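Local coordinates for phospholethanolamine N-methyltransferase 2 (Haemonchus contortus, PDB 4KRI), which probably uses S-adenosylmethionine to methylate phosphomonomethylethanolamine and its dimethyl derivative on the nematode route to phosphocholine, at residues T96-S107 / N153-K164. Residues are numbered along the deposited sequence; the frame is centred on the assembly and turned at random.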
ATOM      1  N   THR A  96       1.410  20.990 -15.857  1.00 28.40           N
ATOM      2  CA  THR A  96       1.664  20.769 -14.440  1.00 25.91           C
ATOM      3  C   THR A  96       0.337  20.386 -13.768  1.00 26.80           C
ATOM      4  O   THR A  96      -0.715  20.946 -14.093  1.00 26.34           O
ATOM      5  CB  THR A  96       2.315  21.996 -13.771  1.00 37.20           C
ATOM      6  OG1 THR A  96       3.603  22.218 -14.363  1.00 38.07           O
ATOM      7  CG2 THR A  96       2.488  21.761 -12.268  1.00 34.62           C
ATOM      8  N   ASP A  97       0.411  19.402 -12.876  1.00 23.35           N
ATOM      9  CA  ASP A  97      -0.742  18.757 -12.215  1.00 24.04           C
ATOM     10  C   ASP A  97      -1.494  17.790 -13.126  1.00 23.92           C
ATOM     11  O   ASP A  97      -2.487  17.197 -12.708  1.00 24.45           O
ATOM     12  CB  ASP A  97      -1.727  19.765 -11.613  1.00 30.61           C
ATOM     13  CG  ASP A  97      -1.079  20.695 -10.620  1.00 32.35           C
ATOM     14  OD1 ASP A  97      -0.189  20.245  -9.870  1.00 33.68           O
ATOM     15  OD2 ASP A  97      -1.466  21.882 -10.600  1.00 32.55           O
ATOM     16  N   GLY A  98      -1.016  17.622 -14.352  1.00 21.28           N
ATOM     17  CA  GLY A  98      -1.611  16.662 -15.272  1.00 22.87           C
ATOM     18  C   GLY A  98      -1.365  15.243 -14.789  1.00 24.11           C
ATOM     19  O   GLY A  98      -0.393  14.982 -14.080  1.00 23.26           O
ATOM     20  N   VAL A  99      -2.251  14.323 -15.159  1.00 18.64           N
ATOM     21  CA  VAL A  99      -2.211  12.982 -14.600  1.00 19.40           C
ATOM     22  C   VAL A  99      -1.756  11.984 -15.659  1.00 21.30           C
ATOM     23  O   VAL A  99      -2.226  12.024 -16.790  1.00 21.09           O
ATOM     24  CB  VAL A  99      -3.606  12.569 -14.101  1.00 22.08           C
ATOM     25  CG1 VAL A  99      -3.579  11.138 -13.563  1.00 22.90           C
ATOM     26  CG2 VAL A  99      -4.082  13.540 -13.027  1.00 22.08           C
ATOM     27  N   LEU A 100      -0.823  11.107 -15.289  1.00 17.58           N
ATOM     28  CA  LEU A 100      -0.452   9.973 -16.133  1.00 19.28           C
ATOM     29  C   LEU A 100      -1.072   8.721 -15.565  1.00 19.96           C
ATOM     30  O   LEU A 100      -0.842   8.387 -14.409  1.00 21.71           O
ATOM     31  CB  LEU A 100       1.073   9.797 -16.185  1.00 19.10           C
ATOM     32  CG  LEU A 100       1.609   8.501 -16.809  1.00 23.83           C
ATOM     33  CD1 LEU A 100       1.209   8.365 -18.285  1.00 24.40           C
ATOM     34  CD2 LEU A 100       3.123   8.453 -16.675  1.00 25.73           C
ATOM     35  N   ILE A 101      -1.863   8.031 -16.382  1.00 18.30           N
ATOM     36  CA  ILE A 101      -2.378   6.713 -16.035  1.00 18.91           C
ATOM     37  C   ILE A 101      -1.654   5.729 -16.941  1.00 22.65           C
ATOM     38  O   ILE A 101      -1.805   5.772 -18.160  1.00 20.63           O
ATOM     39  CB  ILE A 101      -3.897   6.616 -16.291  1.00 24.05           C
ATOM     40  CG1 ILE A 101      -4.663   7.673 -15.476  1.00 22.06           C
ATOM     41  CG2 ILE A 101      -4.403   5.212 -15.965  1.00 22.14           C
ATOM     42  CD1 ILE A 101      -4.447   7.578 -13.937  1.00 19.19           C
ATOM     43  N   LEU A 102      -0.839   4.860 -16.354  1.00 19.85           N
ATOM     44  CA  LEU A 102      -0.003   3.976 -17.137  1.00 21.53           C
ATOM     45  C   LEU A 102      -0.348   2.533 -16.809  1.00 23.45           C
ATOM     46  O   LEU A 102      -0.221   2.104 -15.667  1.00 21.49           O
ATOM     47  CB  LEU A 102       1.480   4.243 -16.843  1.00 23.96           C
ATOM     48  CG  LEU A 102       2.462   3.176 -17.346  1.00 31.98           C
ATOM     49  CD1 LEU A 102       2.568   3.218 -18.837  1.00 42.00           C
ATOM     50  CD2 LEU A 102       3.833   3.359 -16.710  1.00 39.42           C
ATOM     51  N   ARG A 103      -0.803   1.792 -17.811  1.00 22.68           N
ATOM     52  CA  ARG A 103      -1.145   0.392 -17.625  1.00 20.86           C
ATOM     53  C   ARG A 103      -0.114  -0.454 -18.356  1.00 21.92           C
ATOM     54  O   ARG A 103       0.089  -0.307 -19.563  1.00 21.80           O
ATOM     55  CB  ARG A 103      -2.546   0.109 -18.194  1.00 22.30           C
ATOM     56  CG  ARG A 103      -3.096  -1.322 -17.975  1.00 23.21           C
ATOM     57  CD  ARG A 103      -2.494  -2.346 -18.950  1.00 24.38           C
ATOM     58  NE  ARG A 103      -3.193  -3.625 -18.899  1.00 26.63           N
ATOM     59  CZ  ARG A 103      -4.222  -3.948 -19.677  1.00 28.83           C
ATOM     60  NH1 ARG A 103      -4.682  -3.097 -20.589  1.00 25.76           N
ATOM     61  NH2 ARG A 103      -4.789  -5.135 -19.547  1.00 26.04           N
ATOM     62  N   GLN A 104       0.531  -1.351 -17.629  1.00 20.41           N
ATOM     63  CA  GLN A 104       1.472  -2.270 -18.239  1.00 25.11           C
ATOM     64  C   GLN A 104       1.402  -3.605 -17.527  1.00 24.75           C
ATOM     65  O   GLN A 104       1.510  -3.660 -16.299  1.00 24.78           O
ATOM     66  CB  GLN A 104       2.891  -1.698 -18.165  1.00 22.83           C
ATOM     67  CG  GLN A 104       3.945  -2.551 -18.851  1.00 30.57           C
ATOM     68  CD  GLN A 104       3.770  -2.602 -20.354  1.00 31.61           C
ATOM     69  OE1 GLN A 104       3.408  -1.606 -20.985  1.00 29.90           O
ATOM     70  NE2 GLN A 104       4.013  -3.774 -20.938  1.00 35.44           N
ATOM     71  N   ASP A 105       1.226  -4.677 -18.302  1.00 25.37           N
ATOM     72  CA  ASP A 105       1.209  -6.036 -17.756  1.00 23.48           C
ATOM     73  C   ASP A 105       2.636  -6.506 -17.486  1.00 25.24           C
ATOM     74  O   ASP A 105       3.477  -6.485 -18.391  1.00 32.12           O
ATOM     75  CB  ASP A 105       0.523  -6.970 -18.747  1.00 24.25           C
ATOM     76  CG  ASP A 105       0.411  -8.393 -18.242  1.00 33.96           C
ATOM     77  OD1 ASP A 105       0.541  -8.629 -17.018  1.00 31.56           O
ATOM     78  OD2 ASP A 105       0.179  -9.279 -19.086  1.00 41.67           O
ATOM     79  N   LEU A 106       2.918  -6.923 -16.250  1.00 23.72           N
ATOM     80  CA  LEU A 106       4.253  -7.394 -15.889  1.00 24.33           C
ATOM     81  C   LEU A 106       4.293  -8.913 -15.651  1.00 26.81           C
ATOM     82  O   LEU A 106       5.264  -9.432 -15.111  1.00 30.74           O
ATOM     83  CB  LEU A 106       4.792  -6.634 -14.664  1.00 23.57           C
ATOM     84  CG  LEU A 106       4.994  -5.119 -14.814  1.00 23.25           C
ATOM     85  CD1 LEU A 106       5.583  -4.545 -13.541  1.00 22.98           C
ATOM     86  CD2 LEU A 106       5.897  -4.808 -15.983  1.00 32.20           C
ATOM     87  N   SER A 107       3.243  -9.622 -16.063  1.00 27.54           N
ATOM     88  CA  SER A 107       3.167 -11.062 -15.811  1.00 32.52           C
ATOM     89  C   SER A 107       4.187 -11.865 -16.624  1.00 34.31           C
ATOM     90  O   SER A 107       4.547 -12.981 -16.244  1.00 34.00           O
ATOM     91  CB  SER A 107       1.753 -11.594 -16.057  1.00 28.93           C
ATOM     92  OG  SER A 107       1.419 -11.588 -17.434  1.00 29.31           O
ATOM     93  N   ASN A 153      -4.320 -13.351 -13.292  1.00 20.78           N
ATOM     94  CA  ASN A 153      -3.113 -12.542 -13.409  1.00 18.72           C
ATOM     95  C   ASN A 153      -3.190 -11.360 -12.454  1.00 17.34           C
ATOM     96  O   ASN A 153      -4.007 -10.462 -12.649  1.00 21.74           O
ATOM     97  CB  ASN A 153      -2.995 -12.026 -14.847  1.00 22.66           C
ATOM     98  CG  ASN A 153      -1.784 -11.136 -15.054  1.00 21.79           C
ATOM     99  OD1 ASN A 153      -0.921 -11.022 -14.179  1.00 21.34           O
ATOM    100  ND2 ASN A 153      -1.700 -10.520 -16.238  1.00 23.75           N
ATOM    101  N   TRP A 154      -2.324 -11.367 -11.436  1.00 18.94           N
ATOM    102  CA  TRP A 154      -2.284 -10.333 -10.402  1.00 18.71           C
ATOM    103  C   TRP A 154      -1.179  -9.318 -10.669  1.00 20.00           C
ATOM    104  O   TRP A 154      -0.989  -8.384  -9.887  1.00 22.35           O
ATOM    105  CB  TRP A 154      -2.056 -10.976  -9.015  1.00 19.40           C
ATOM    106  CG  TRP A 154      -3.297 -11.585  -8.362  1.00 19.14           C
ATOM    107  CD1 TRP A 154      -4.054 -11.019  -7.360  1.00 20.55           C
ATOM    108  CD2 TRP A 154      -3.906 -12.861  -8.654  1.00 21.42           C
ATOM    109  NE1 TRP A 154      -5.093 -11.861  -7.030  1.00 21.89           N
ATOM    110  CE2 TRP A 154      -5.023 -12.991  -7.792  1.00 22.09           C
ATOM    111  CE3 TRP A 154      -3.619 -13.897  -9.558  1.00 20.63           C
ATOM    112  CZ2 TRP A 154      -5.854 -14.119  -7.817  1.00 21.04           C
ATOM    113  CZ3 TRP A 154      -4.446 -15.015  -9.577  1.00 26.52           C
ATOM    114  CH2 TRP A 154      -5.552 -15.117  -8.705  1.00 25.26           C
ATOM    115  N   LEU A 155      -0.457  -9.492 -11.775  1.00 21.40           N
ATOM    116  CA  LEU A 155       0.678  -8.618 -12.082  1.00 24.15           C
ATOM    117  C   LEU A 155       0.442  -7.699 -13.285  1.00 22.86           C
ATOM    118  O   LEU A 155       1.385  -7.308 -13.988  1.00 24.58           O
ATOM    119  CB  LEU A 155       1.941  -9.451 -12.308  1.00 21.22           C
ATOM    120  CG  LEU A 155       2.249 -10.435 -11.186  1.00 21.37           C
ATOM    121  CD1 LEU A 155       3.414 -11.320 -11.622  1.00 28.21           C
ATOM    122  CD2 LEU A 155       2.565  -9.698  -9.880  1.00 21.38           C
ATOM    123  N   ASP A 156      -0.813  -7.343 -13.512  1.00 20.00           N
ATOM    124  CA  ASP A 156      -1.160  -6.406 -14.577  1.00 21.75           C
ATOM    125  C   ASP A 156      -1.398  -5.083 -13.845  1.00 22.35           C
ATOM    126  O   ASP A 156      -2.353  -4.960 -13.082  1.00 22.58           O
ATOM    127  CB  ASP A 156      -2.417  -6.917 -15.303  1.00 18.16           C
ATOM    128  CG  ASP A 156      -2.655  -6.238 -16.632  1.00 26.09           C
ATOM    129  OD1 ASP A 156      -1.918  -5.272 -16.955  1.00 25.63           O
ATOM    130  OD2 ASP A 156      -3.591  -6.665 -17.364  1.00 26.23           O
ATOM    131  N   PHE A 157      -0.503  -4.111 -14.018  1.00 19.97           N
ATOM    132  CA  PHE A 157      -0.521  -2.929 -13.134  1.00 21.79           C
ATOM    133  C   PHE A 157      -0.963  -1.621 -13.792  1.00 23.29           C
ATOM    134  O   PHE A 157      -0.779  -1.429 -14.988  1.00 21.04           O
ATOM    135  CB  PHE A 157       0.855  -2.747 -12.502  1.00 22.56           C
ATOM    136  CG  PHE A 157       1.239  -3.869 -11.588  1.00 19.40           C
ATOM    137  CD1 PHE A 157       0.610  -4.021 -10.365  1.00 24.48           C
ATOM    138  CD2 PHE A 157       2.205  -4.790 -11.970  1.00 21.40           C
ATOM    139  CE1 PHE A 157       0.961  -5.051  -9.504  1.00 21.10           C
ATOM    140  CE2 PHE A 157       2.559  -5.834 -11.128  1.00 21.12           C
ATOM    141  CZ  PHE A 157       1.933  -5.962  -9.887  1.00 20.87           C
ATOM    142  N   ILE A 158      -1.550  -0.738 -12.989  1.00 19.70           N
ATOM    143  CA  ILE A 158      -1.898   0.619 -13.402  1.00 18.88           C
ATOM    144  C   ILE A 158      -1.214   1.577 -12.445  1.00 20.33           C
ATOM    145  O   ILE A 158      -1.473   1.540 -11.243  1.00 21.21           O
ATOM    146  CB  ILE A 158      -3.398   0.870 -13.289  1.00 19.35           C
ATOM    147  CG1 ILE A 158      -4.176  -0.165 -14.112  1.00 20.84           C
ATOM    148  CG2 ILE A 158      -3.741   2.296 -13.755  1.00 21.41           C
ATOM    149  CD1 ILE A 158      -5.661  -0.208 -13.764  1.00 22.07           C
ATOM    150  N   TRP A 159      -0.342   2.435 -12.960  1.00 19.80           N
ATOM    151  CA  TRP A 159       0.230   3.491 -12.125  1.00 16.66           C
ATOM    152  C   TRP A 159      -0.589   4.751 -12.305  1.00 20.01           C
ATOM    153  O   TRP A 159      -0.960   5.099 -13.417  1.00 18.45           O
ATOM    154  CB  TRP A 159       1.680   3.803 -12.544  1.00 21.82           C
ATOM    155  CG  TRP A 159       2.705   2.806 -12.112  1.00 21.12           C
ATOM    156  CD1 TRP A 159       3.559   2.912 -11.048  1.00 24.73           C
ATOM    157  CD2 TRP A 159       3.011   1.563 -12.746  1.00 19.79           C
ATOM    158  NE1 TRP A 159       4.377   1.800 -10.985  1.00 23.51           N
ATOM    159  CE2 TRP A 159       4.052   0.957 -12.012  1.00 23.74           C
ATOM    160  CE3 TRP A 159       2.502   0.897 -13.866  1.00 22.36           C
ATOM    161  CZ2 TRP A 159       4.593  -0.283 -12.363  1.00 24.73           C
ATOM    162  CZ3 TRP A 159       3.034  -0.329 -14.209  1.00 25.98           C
ATOM    163  CH2 TRP A 159       4.067  -0.907 -13.458  1.00 25.53           C
ATOM    164  N   THR A 160      -0.847   5.453 -11.212  1.00 19.36           N
ATOM    165  CA  THR A 160      -1.449   6.780 -11.277  1.00 18.44           C
ATOM    166  C   THR A 160      -0.391   7.738 -10.761  1.00 19.87           C
ATOM    167  O   THR A 160       0.009   7.633  -9.606  1.00 19.33           O
ATOM    168  CB  THR A 160      -2.686   6.877 -10.351  1.00 18.24           C
ATOM    169  OG1 THR A 160      -3.697   5.954 -10.795  1.00 21.41           O
ATOM    170  CG2 THR A 160      -3.275   8.282 -10.402  1.00 21.03           C
ATOM    171  N   LEU A 161       0.062   8.662 -11.611  1.00 20.58           N
ATOM    172  CA  LEU A 161       1.132   9.609 -11.251  1.00 19.15           C
ATOM    173  C   LEU A 161       0.714  11.010 -11.673  1.00 25.30           C
ATOM    174  O   LEU A 161      -0.093  11.162 -12.585  1.00 21.99           O
ATOM    175  CB  LEU A 161       2.420   9.229 -11.993  1.00 21.66           C
ATOM    176  CG  LEU A 161       2.913   7.785 -11.861  1.00 23.19           C
ATOM    177  CD1 LEU A 161       4.014   7.498 -12.884  1.00 26.72           C
ATOM    178  CD2 LEU A 161       3.418   7.520 -10.458  1.00 25.94           C
ATOM    179  N   MET A 162       1.258  12.035 -11.019  1.00 20.74           N
ATOM    180  CA  MET A 162       0.903  13.411 -11.360  1.00 21.16           C
ATOM    181  C   MET A 162       2.158  14.233 -11.613  1.00 21.72           C
ATOM    182  O   MET A 162       3.126  14.138 -10.854  1.00 23.37           O
ATOM    183  CB  MET A 162       0.092  14.026 -10.207  1.00 27.59           C
ATOM    184  CG  MET A 162      -0.429  15.430 -10.472  1.00 40.47           C
ATOM    185  SD  MET A 162      -1.752  15.924  -9.328  1.00 54.15           S
ATOM    186  CE  MET A 162      -1.812  14.469  -8.265  1.00 47.84           C
ATOM    187  N   LYS A 163       2.151  15.046 -12.666  1.00 23.54           N
ATOM    188  CA  LYS A 163       3.299  15.906 -12.957  1.00 23.72           C
ATOM    189  C   LYS A 163       3.366  17.053 -11.956  1.00 24.96           C
ATOM    190  O   LYS A 163       2.373  17.749 -11.749  1.00 24.41           O
ATOM    191  CB  LYS A 163       3.172  16.499 -14.351  1.00 21.16           C
ATOM    192  CG  LYS A 163       4.376  17.355 -14.749  1.00 22.37           C
ATOM    193  CD  LYS A 163       4.173  18.017 -16.111  1.00 23.12           C
ATOM    194  CE  LYS A 163       5.352  18.921 -16.448  1.00 24.46           C
ATOM    195  NZ  LYS A 163       5.273  19.487 -17.826  1.00 27.48           N
ATOM    196  N   LYS A 164       4.535  17.258 -11.350  1.00 22.77           N
ATOM    197  CA  LYS A 164       4.717  18.308 -10.336  1.00 22.20           C
ATOM    198  C   LYS A 164       6.048  19.024 -10.540  1.00 25.44           C
ATOM    199  O   LYS A 164       6.973  18.477 -11.154  1.00 24.76           O
ATOM    200  CB  LYS A 164       4.684  17.707  -8.926  1.00 25.79           C
ATOM    201  CG  LYS A 164       3.354  17.117  -8.526  1.00 30.76           C
ATOM    202  CD  LYS A 164       2.289  18.197  -8.394  1.00 29.80           C
ATOM    203  CE  LYS A 164       0.992  17.607  -7.840  1.00 38.85           C
ATOM    204  NZ  LYS A 164      -0.097  18.622  -7.744  1.00 42.99           N
TER
HETATM  205  O   HOH W   1       4.378  22.200 -17.008  1.00 43.15           O
HETATM  206  O   HOH W   2      -2.820  -8.122 -19.648  1.00 34.52           O
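With CG anti to the backbone N (chi1 -176°) and the chain bent at chi2, R103 runs its guanidinium along its own strand towards D105, and D156, its CG also anti to N (chi1 -165°), carries its carboxylate across from the neighbouring strand to meet it. The two residues belong to an antiparallel ladder in which strand 98-105 pairs with strand 156-164, within the N-terminal domain of this di-domain methyltransferase; on its other edge, 98-105 runs parallel to strand 64-70. R103 grips the carboxylate side-on: NE meets OD1 of D156 at 2.8 Å and NH2 meets OD2 of D156 at 2.9 Å, both on the syn side, with the two planes 20° apart. S147 OG also bonds to OD2 of D156, while N70 OD1 and S2 OG take NH1 and NH2 of R103; these extra bonds should limit rotation of both groups. On this face I101 CG2 touches I158 CG2 at 3.7 Å.

L100, L102 and Q104 share the other face with F157, W159 and L161. The W159 indole meets L106 CD1 and the L102 carbonyl oxygen at its edge, near the ring plane, while its NE1 bonds to OG1 of T119 in helix 114-124. L106 CD1 also lies 3.7 Å from F157 CD2, and M115 of that helix packs against both.

A salt bridge closes one end of the ladder, K164 NZ reaching D97 OD1 at 2.7 Å from above the carboxylate plane, and an Asx turn the other: D105 OD1 accepts S107 N on one face of its carboxylate and, on the opposite face, N153 ND2 at 3.0 Å.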